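Local coordinates for FAD-dependent oxidoreductase (Actinomadura kijaniata, PDB 3M9V), which takes part in the biosynthesis of the sugar D-kijanose as a flavin-dependent enzyme of the acyl-CoA dehydrogenase family that binds thymidine diphosphate, at residues D250-L253 with A254-V258; L106-G109 with L110-Y114. All coordinates share one frame; numbering follows the deposited sequence.

Contact 1 of 2, residues D250-L253 with A254-V258; sequences DAVL and AGQTV. With TYD (thymidine-5'-diphosphate), chain B.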
ATOM      1  N   ASP A 250      -9.777   3.962  33.689  1.00 41.91           N
ATOM      2  CA  ASP A 250     -10.205   3.556  32.356  1.00 37.74           C
ATOM      3  C   ASP A 250     -11.663   3.835  31.992  1.00 35.32           C
ATOM      4  O   ASP A 250     -11.992   3.976  30.811  1.00 32.28           O
ATOM      5  CB  ASP A 250      -9.868   2.087  32.096  1.00 38.18           C
ATOM      6  CG  ASP A 250      -8.408   1.875  31.759  1.00 38.25           C
ATOM      7  OD1 ASP A 250      -7.692   2.847  31.467  1.00 41.90           O
ATOM      8  OD2 ASP A 250      -7.953   0.717  31.757  1.00 46.86           O
ATOM      9  N   ALA A 251     -12.534   3.928  32.992  1.00 33.34           N
ATOM     10  CA  ALA A 251     -13.962   4.096  32.743  1.00 30.92           C
ATOM     11  C   ALA A 251     -14.237   5.394  31.982  1.00 30.91           C
ATOM     12  O   ALA A 251     -15.255   5.521  31.295  1.00 29.11           O
ATOM     13  CB  ALA A 251     -14.777   4.067  34.047  1.00 30.39           C
ATOM     14  N   VAL A 252     -13.300   6.326  32.106  1.00 30.23           N
ATOM     15  CA  VAL A 252     -13.394   7.669  31.524  1.00 31.33           C
ATOM     16  C   VAL A 252     -13.226   7.647  30.000  1.00 31.29           C
ATOM     17  O   VAL A 252     -13.695   8.534  29.289  1.00 28.60           O
ATOM     18  CB  VAL A 252     -12.327   8.558  32.206  1.00 32.75           C
ATOM     19  CG1 VAL A 252     -11.804   9.676  31.329  1.00 36.65           C
ATOM     20  CG2 VAL A 252     -12.909   9.117  33.504  1.00 33.36           C
ATOM     21  N   LEU A 253     -12.581   6.593  29.518  1.00 28.05           N
ATOM     22  CA  LEU A 253     -12.453   6.351  28.092  1.00 27.03           C
ATOM     23  C   LEU A 253     -13.829   6.310  27.459  1.00 25.13           C
ATOM     24  O   LEU A 253     -13.942   6.644  26.283  1.00 22.08           O
ATOM     25  CB  LEU A 253     -11.673   5.059  27.806  1.00 23.93           C
ATOM     26  CG  LEU A 253     -10.246   5.159  28.364  1.00 29.78           C
ATOM     27  CD1 LEU A 253      -9.353   3.940  28.081  1.00 30.87           C
ATOM     28  CD2 LEU A 253      -9.479   6.406  27.974  1.00 24.96           C
ATOM     29  N   ALA A 254     -14.863   5.926  28.206  1.00 23.37           N
ATOM     30  CA  ALA A 254     -16.159   5.803  27.552  1.00 21.77           C
ATOM     31  C   ALA A 254     -16.706   7.170  27.155  1.00 22.58           C
ATOM     32  O   ALA A 254     -17.327   7.287  26.093  1.00 22.79           O
ATOM     33  CB  ALA A 254     -17.191   5.134  28.437  1.00 22.42           C
ATOM     34  N   GLY A 255     -16.524   8.171  28.009  1.00 20.11           N
ATOM     35  CA  GLY A 255     -16.991   9.521  27.713  1.00 21.13           C
ATOM     36  C   GLY A 255     -16.196  10.140  26.571  1.00 23.49           C
ATOM     37  O   GLY A 255     -16.752  10.849  25.727  1.00 19.87           O
ATOM     38  N   GLN A 256     -14.891   9.874  26.532  1.00 21.22           N
ATOM     39  CA  GLN A 256     -14.097  10.383  25.424  1.00 20.98           C
ATOM     40  C   GLN A 256     -14.492   9.761  24.101  1.00 20.60           C
ATOM     41  O   GLN A 256     -14.339  10.362  23.028  1.00 17.98           O
ATOM     42  CB  GLN A 256     -12.616  10.143  25.691  1.00 21.40           C
ATOM     43  CG  GLN A 256     -12.150  10.992  26.849  1.00 23.40           C
ATOM     44  CD  GLN A 256     -10.829  10.504  27.370  1.00 35.13           C
ATOM     45  OE1 GLN A 256     -10.060   9.852  26.663  1.00 34.89           O
ATOM     46  NE2 GLN A 256     -10.559  10.806  28.630  1.00 39.96           N
ATOM     47  N   THR A 257     -15.022   8.545  24.179  1.00 19.45           N
ATOM     48  CA  THR A 257     -15.447   7.900  22.952  1.00 16.75           C
ATOM     49  C   THR A 257     -16.745   8.545  22.484  1.00 17.95           C
ATOM     50  O   THR A 257     -16.894   8.947  21.321  1.00 17.78           O
ATOM     51  CB  THR A 257     -15.576   6.376  23.161  1.00 17.27           C
ATOM     52  OG1 THR A 257     -14.279   5.846  23.445  1.00 15.59           O
ATOM     53  CG2 THR A 257     -16.120   5.729  21.882  1.00 14.87           C
ATOM     54  N   VAL A 258     -17.708   8.637  23.399  1.00 19.55           N
ATOM     55  CA  VAL A 258     -18.980   9.266  23.085  1.00 17.59           C
ATOM     56  C   VAL A 258     -18.711  10.666  22.511  1.00 20.18           C
ATOM     57  O   VAL A 258     -19.322  11.077  21.517  1.00 15.53           O
ATOM     58  CB  VAL A 258     -19.934   9.269  24.308  1.00 18.98           C
ATOM     59  CG1 VAL A 258     -21.182  10.108  24.020  1.00 16.50           C
ATOM     60  CG2 VAL A 258     -20.399   7.837  24.677  1.00 15.95           C
TER
HETATM   61  PA  TYD B 901     -15.000  14.077  27.830  1.00 58.48           P
HETATM   62  O1A TYD B 901     -14.869  15.547  28.182  1.00 60.80           O
HETATM   63  O2A TYD B 901     -14.700  13.584  26.426  1.00 62.40           O
HETATM   64  O3A TYD B 901     -14.159  13.205  28.885  1.00 63.19           O
HETATM   65  PB  TYD B 901     -12.993  13.961  29.693  1.00 70.29           P
HETATM   66  O1B TYD B 901     -12.350  14.854  28.647  1.00 71.46           O
HETATM   67  O2B TYD B 901     -12.163  12.748  30.061  1.00 71.57           O
HETATM   68  O3B TYD B 901     -13.755  14.646  30.812  1.00 70.58           O
HETATM   69  O5' TYD B 901     -16.423  13.482  28.304  1.00 55.06           O
HETATM   70  C5' TYD B 901     -16.812  13.388  29.673  1.00 43.96           C
HETATM   71  C4' TYD B 901     -18.319  13.373  29.456  1.00 41.60           C
HETATM   72  O4' TYD B 901     -18.732  12.149  28.864  1.00 31.81           O
HETATM   73  C3' TYD B 901     -19.144  13.546  30.717  1.00 38.68           C
HETATM   74  O3' TYD B 901     -19.753  14.818  30.482  1.00 44.05           O
HETATM   75  C2' TYD B 901     -20.255  12.515  30.592  1.00 37.02           C
HETATM   76  C1' TYD B 901     -20.065  11.809  29.253  1.00 33.08           C
HETATM   77  N1  TYD B 901     -20.142  10.351  29.420  1.00 26.06           N
HETATM   78  C2  TYD B 901     -20.943   9.620  28.647  1.00 27.73           C
HETATM   79  O2  TYD B 901     -21.648  10.191  27.781  1.00 26.90           O
HETATM   80  N3  TYD B 901     -20.999   8.282  28.823  1.00 27.04           N
HETATM   81  C4  TYD B 901     -20.241   7.666  29.761  1.00 29.74           C
HETATM   82  O4  TYD B 901     -20.311   6.426  29.898  1.00 30.15           O
HETATM   83  C5  TYD B 901     -19.407   8.416  30.572  1.00 28.48           C
HETATM   84  C5M TYD B 901     -18.536   7.829  31.650  1.00 27.73           C
HETATM   85  C6  TYD B 901     -19.379   9.788  30.365  1.00 29.04           C
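Thr257 grips a single carbonyl oxygen twice: its N and OG1 both donate to Leu253 O, each at 3.0 Å, and they reach it from opposite faces of the carbonyl plane. OG1 can do so because it sits beside the backbone N (chi1 -65°), which turns the hydroxyl back along the helix. One residue earlier, Gln256 N donates to Val252 O at 3.3 Å, while Gly255 N adds a weak bond to the same oxygen. These bonds belong to the first turn of helix 253-260, which also builds part of the dTDP pocket. Gln256 runs extended beyond CG, crosses Val252 obliquely and gives a nearly straight hydrogen bond (165°) from NE2 to O2B of the ligand, 2.9 Å long; Val252 CG1 lies 3.3 Å from that same O2B. Gly255 brings CA within 3.4 Å of the sugar O4', where a beta carbon would collide. Asp250, just before the helix, forms a salt bridge with Arg334. Helix 329-362 packs on this turn through Arg332 and Met336 against Ala254 and Met337 against Thr257, and helix 96-118 meets Val258 through Leu110 and Thr111.

Contact 2 of 2, residues L106-G109 with L110-Y114; sequences LSRG and LTLGY. With TYD (thymidine-5'-diphosphate), chain B.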
ATOM      1  N   LEU A 106     -23.650  18.453  18.417  1.00 20.24           N
ATOM      2  CA  LEU A 106     -24.413  17.210  18.547  1.00 19.21           C
ATOM      3  C   LEU A 106     -23.828  16.277  19.598  1.00 20.25           C
ATOM      4  O   LEU A 106     -24.549  15.653  20.375  1.00 20.97           O
ATOM      5  CB  LEU A 106     -24.605  16.473  17.218  1.00 17.62           C
ATOM      6  CG  LEU A 106     -25.288  17.334  16.145  1.00 20.08           C
ATOM      7  CD1 LEU A 106     -25.737  16.479  14.980  1.00 22.19           C
ATOM      8  CD2 LEU A 106     -26.511  18.012  16.712  1.00 21.28           C
ATOM      9  N   SER A 107     -22.514  16.123  19.624  1.00 18.84           N
ATOM     10  CA  SER A 107     -22.025  15.147  20.576  1.00 19.58           C
ATOM     11  C   SER A 107     -22.089  15.718  21.990  1.00 21.93           C
ATOM     12  O   SER A 107     -22.231  14.947  22.936  1.00 20.89           O
ATOM     13  CB  SER A 107     -20.581  14.751  20.284  1.00 18.58           C
ATOM     14  OG  SER A 107     -19.801  15.915  20.403  1.00 20.85           O
ATOM     15  N   ARG A 108     -21.955  17.033  22.153  1.00 21.73           N
ATOM     16  CA  ARG A 108     -22.203  17.640  23.463  1.00 24.05           C
ATOM     17  C   ARG A 108     -23.643  17.404  23.967  1.00 23.14           C
ATOM     18  O   ARG A 108     -23.868  17.203  25.170  1.00 21.87           O
ATOM     19  CB  ARG A 108     -21.752  19.109  23.442  1.00 25.57           C
ATOM     20  CG  ARG A 108     -21.750  19.856  24.774  1.00 29.85           C
ATOM     21  CD  ARG A 108     -20.921  19.210  25.876  1.00 30.05           C
ATOM     22  NE  ARG A 108     -19.500  19.355  25.613  1.00 32.68           N
ATOM     23  CZ  ARG A 108     -18.538  18.884  26.397  1.00 36.57           C
ATOM     24  NH1 ARG A 108     -17.268  19.090  26.064  1.00 37.60           N
ATOM     25  NH2 ARG A 108     -18.853  18.232  27.509  1.00 34.88           N
ATOM     26  N   GLY A 109     -24.616  17.351  23.058  1.00 20.38           N
ATOM     27  CA  GLY A 109     -25.983  16.950  23.405  1.00 20.84           C
ATOM     28  C   GLY A 109     -26.023  15.603  24.118  1.00 22.65           C
ATOM     29  O   GLY A 109     -26.719  15.406  25.129  1.00 22.70           O
ATOM     30  N   LEU A 110     -25.246  14.661  23.591  1.00 19.48           N
ATOM     31  CA  LEU A 110     -25.139  13.316  24.135  1.00 20.47           C
ATOM     32  C   LEU A 110     -24.385  13.245  25.454  1.00 20.79           C
ATOM     33  O   LEU A 110     -24.810  12.506  26.336  1.00 22.68           O
ATOM     34  CB  LEU A 110     -24.446  12.377  23.139  1.00 17.71           C
ATOM     35  CG  LEU A 110     -25.098  12.238  21.758  1.00 21.61           C
ATOM     36  CD1 LEU A 110     -24.187  11.349  20.864  1.00 23.97           C
ATOM     37  CD2 LEU A 110     -26.495  11.600  21.911  1.00 19.25           C
ATOM     38  N   THR A 111     -23.286  13.964  25.633  1.00 20.01           N
ATOM     39  CA  THR A 111     -22.618  13.781  26.922  1.00 21.22           C
ATOM     40  C   THR A 111     -23.299  14.609  28.018  1.00 22.82           C
ATOM     41  O   THR A 111     -23.238  14.234  29.192  1.00 24.28           O
ATOM     42  CB  THR A 111     -21.124  14.142  26.831  1.00 20.94           C
ATOM     43  OG1 THR A 111     -21.013  15.461  26.283  1.00 22.80           O
ATOM     44  CG2 THR A 111     -20.410  13.203  25.886  1.00 21.16           C
ATOM     45  N   LEU A 112     -23.933  15.731  27.666  1.00 22.11           N
ATOM     46  CA  LEU A 112     -24.689  16.489  28.655  1.00 23.83           C
ATOM     47  C   LEU A 112     -25.920  15.699  29.057  1.00 25.47           C
ATOM     48  O   LEU A 112     -26.273  15.742  30.229  1.00 25.33           O
ATOM     49  CB  LEU A 112     -25.099  17.893  28.211  1.00 22.09           C
ATOM     50  CG  LEU A 112     -23.950  18.902  28.279  1.00 26.26           C
ATOM     51  CD1 LEU A 112     -24.454  20.246  27.744  1.00 26.86           C
ATOM     52  CD2 LEU A 112     -23.299  18.993  29.669  1.00 20.86           C
ATOM     53  N   GLY A 113     -26.555  15.028  28.099  1.00 27.14           N
ATOM     54  CA  GLY A 113     -27.669  14.130  28.380  1.00 28.28           C
ATOM     55  C   GLY A 113     -27.324  13.022  29.363  1.00 30.39           C
ATOM     56  O   GLY A 113     -28.157  12.537  30.134  1.00 31.36           O
ATOM     57  N   TYR A 114     -26.068  12.603  29.372  1.00 29.62           N
ATOM     58  CA  TYR A 114     -25.657  11.607  30.341  1.00 29.22           C
ATOM     59  C   TYR A 114     -25.370  12.234  31.705  1.00 30.59           C
ATOM     60  O   TYR A 114     -25.565  11.606  32.749  1.00 30.07           O
ATOM     61  CB  TYR A 114     -24.383  10.957  29.797  1.00 29.12           C
ATOM     62  CG  TYR A 114     -23.783   9.917  30.710  1.00 29.00           C
ATOM     63  CD1 TYR A 114     -23.980   8.558  30.456  1.00 30.01           C
ATOM     64  CD2 TYR A 114     -23.035  10.295  31.821  1.00 30.59           C
ATOM     65  CE1 TYR A 114     -23.421   7.602  31.287  1.00 34.30           C
ATOM     66  CE2 TYR A 114     -22.478   9.344  32.668  1.00 34.52           C
ATOM     67  CZ  TYR A 114     -22.696   8.007  32.395  1.00 34.65           C
ATOM     68  OH  TYR A 114     -22.154   7.050  33.219  1.00 41.92           O
TER
HETATM   69  PA  TYD B 901     -15.000  14.077  27.830  1.00 58.48           P
HETATM   70  O1A TYD B 901     -14.869  15.547  28.182  1.00 60.80           O
HETATM   71  O2A TYD B 901     -14.700  13.584  26.426  1.00 62.40           O
HETATM   72  O3A TYD B 901     -14.159  13.205  28.885  1.00 63.19           O
HETATM   73  PB  TYD B 901     -12.993  13.961  29.693  1.00 70.29           P
HETATM   74  O1B TYD B 901     -12.350  14.854  28.647  1.00 71.46           O
HETATM   75  O2B TYD B 901     -12.163  12.748  30.061  1.00 71.57           O
HETATM   76  O3B TYD B 901     -13.755  14.646  30.812  1.00 70.58           O
HETATM   77  O5' TYD B 901     -16.423  13.482  28.304  1.00 55.06           O
HETATM   78  C5' TYD B 901     -16.812  13.388  29.673  1.00 43.96           C
HETATM   79  C4' TYD B 901     -18.319  13.373  29.456  1.00 41.60           C
HETATM   80  O4' TYD B 901     -18.732  12.149  28.864  1.00 31.81           O
HETATM   81  C3' TYD B 901     -19.144  13.546  30.717  1.00 38.68           C
HETATM   82  O3' TYD B 901     -19.753  14.818  30.482  1.00 44.05           O
HETATM   83  C2' TYD B 901     -20.255  12.515  30.592  1.00 37.02           C
HETATM   84  C1' TYD B 901     -20.065  11.809  29.253  1.00 33.08           C
HETATM   85  N1  TYD B 901     -20.142  10.351  29.420  1.00 26.06           N
HETATM   86  C2  TYD B 901     -20.943   9.620  28.647  1.00 27.73           C
HETATM   87  O2  TYD B 901     -21.648  10.191  27.781  1.00 26.90           O
HETATM   88  N3  TYD B 901     -20.999   8.282  28.823  1.00 27.04           N
HETATM   89  C4  TYD B 901     -20.241   7.666  29.761  1.00 29.74           C
HETATM   90  O4  TYD B 901     -20.311   6.426  29.898  1.00 30.15           O
HETATM   91  C5  TYD B 901     -19.407   8.416  30.572  1.00 28.48           C
HETATM   92  C5M TYD B 901     -18.536   7.829  31.650  1.00 27.73           C
HETATM   93  C6  TYD B 901     -19.379   9.788  30.365  1.00 29.04           C
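Helix 96-118 lines the dTDP pocket with Thr111 and Tyr114, and its turns are tied here by Thr111 N donating to Ser107 O (3.1 Å) and Leu112 N to Arg108 O (2.9 Å). Gly113 N bonds Gly109 O in the same way. Thr111 has OG1 between the backbone N and the carbonyl carbon (chi1 53°), turned back toward the preceding turn, while CB and CG2 face the sugar; CB is 3.5 Å from the ligand C1' and CG2 3.6 Å from O4'. These i to i+4 bonds of a regular alpha-helix lie in the N-terminal domain of the acyl-CoA dehydrogenase fold. Tyr114 holds one ring face against the thymine base, the two planes being nearly parallel, with N3 3.4 Å above the ring plane, offset toward the rim. With an alanine here the ring would be gone, and that face of the thymine is likely to lose its aromatic cover and be less firmly held. The Arg108 chain bends twice, passing CD 3.9 Å from Leu112 CG, and NH1 hydrogen-bonds Ser143 OG on strand 141-147. Leu112 packs on Ile130 and Leu131 of helix 121-136, and Leu110 on Leu81 of helix 81-94.

In the fold
Contacts 1 and 2 lie far apart in sequence, in the C-terminal and N-terminal domains of the acyl-CoA dehydrogenase family, yet their centres are about 13 Å apart and they meet directly. Val258 CG1 of contact 1 packs 3.7 Å from Thr111 CG2 and 4.1 Å from Leu110 CB, both of contact 2, so that helices 253-260 and 96-118 adjoin beside the nucleotide. Gln256 of 254-258 supplies the hydrogen bond to the diphosphate, while both segments pack on sugar and base, Tyr114 of 110-114 covering a face of the thymine. Val258 also approaches the thymine, with CG1 3.8 Å from O2 of the ligand. Arg332, Ser259 and Glu115 add further hydrogen bonds to dTDP.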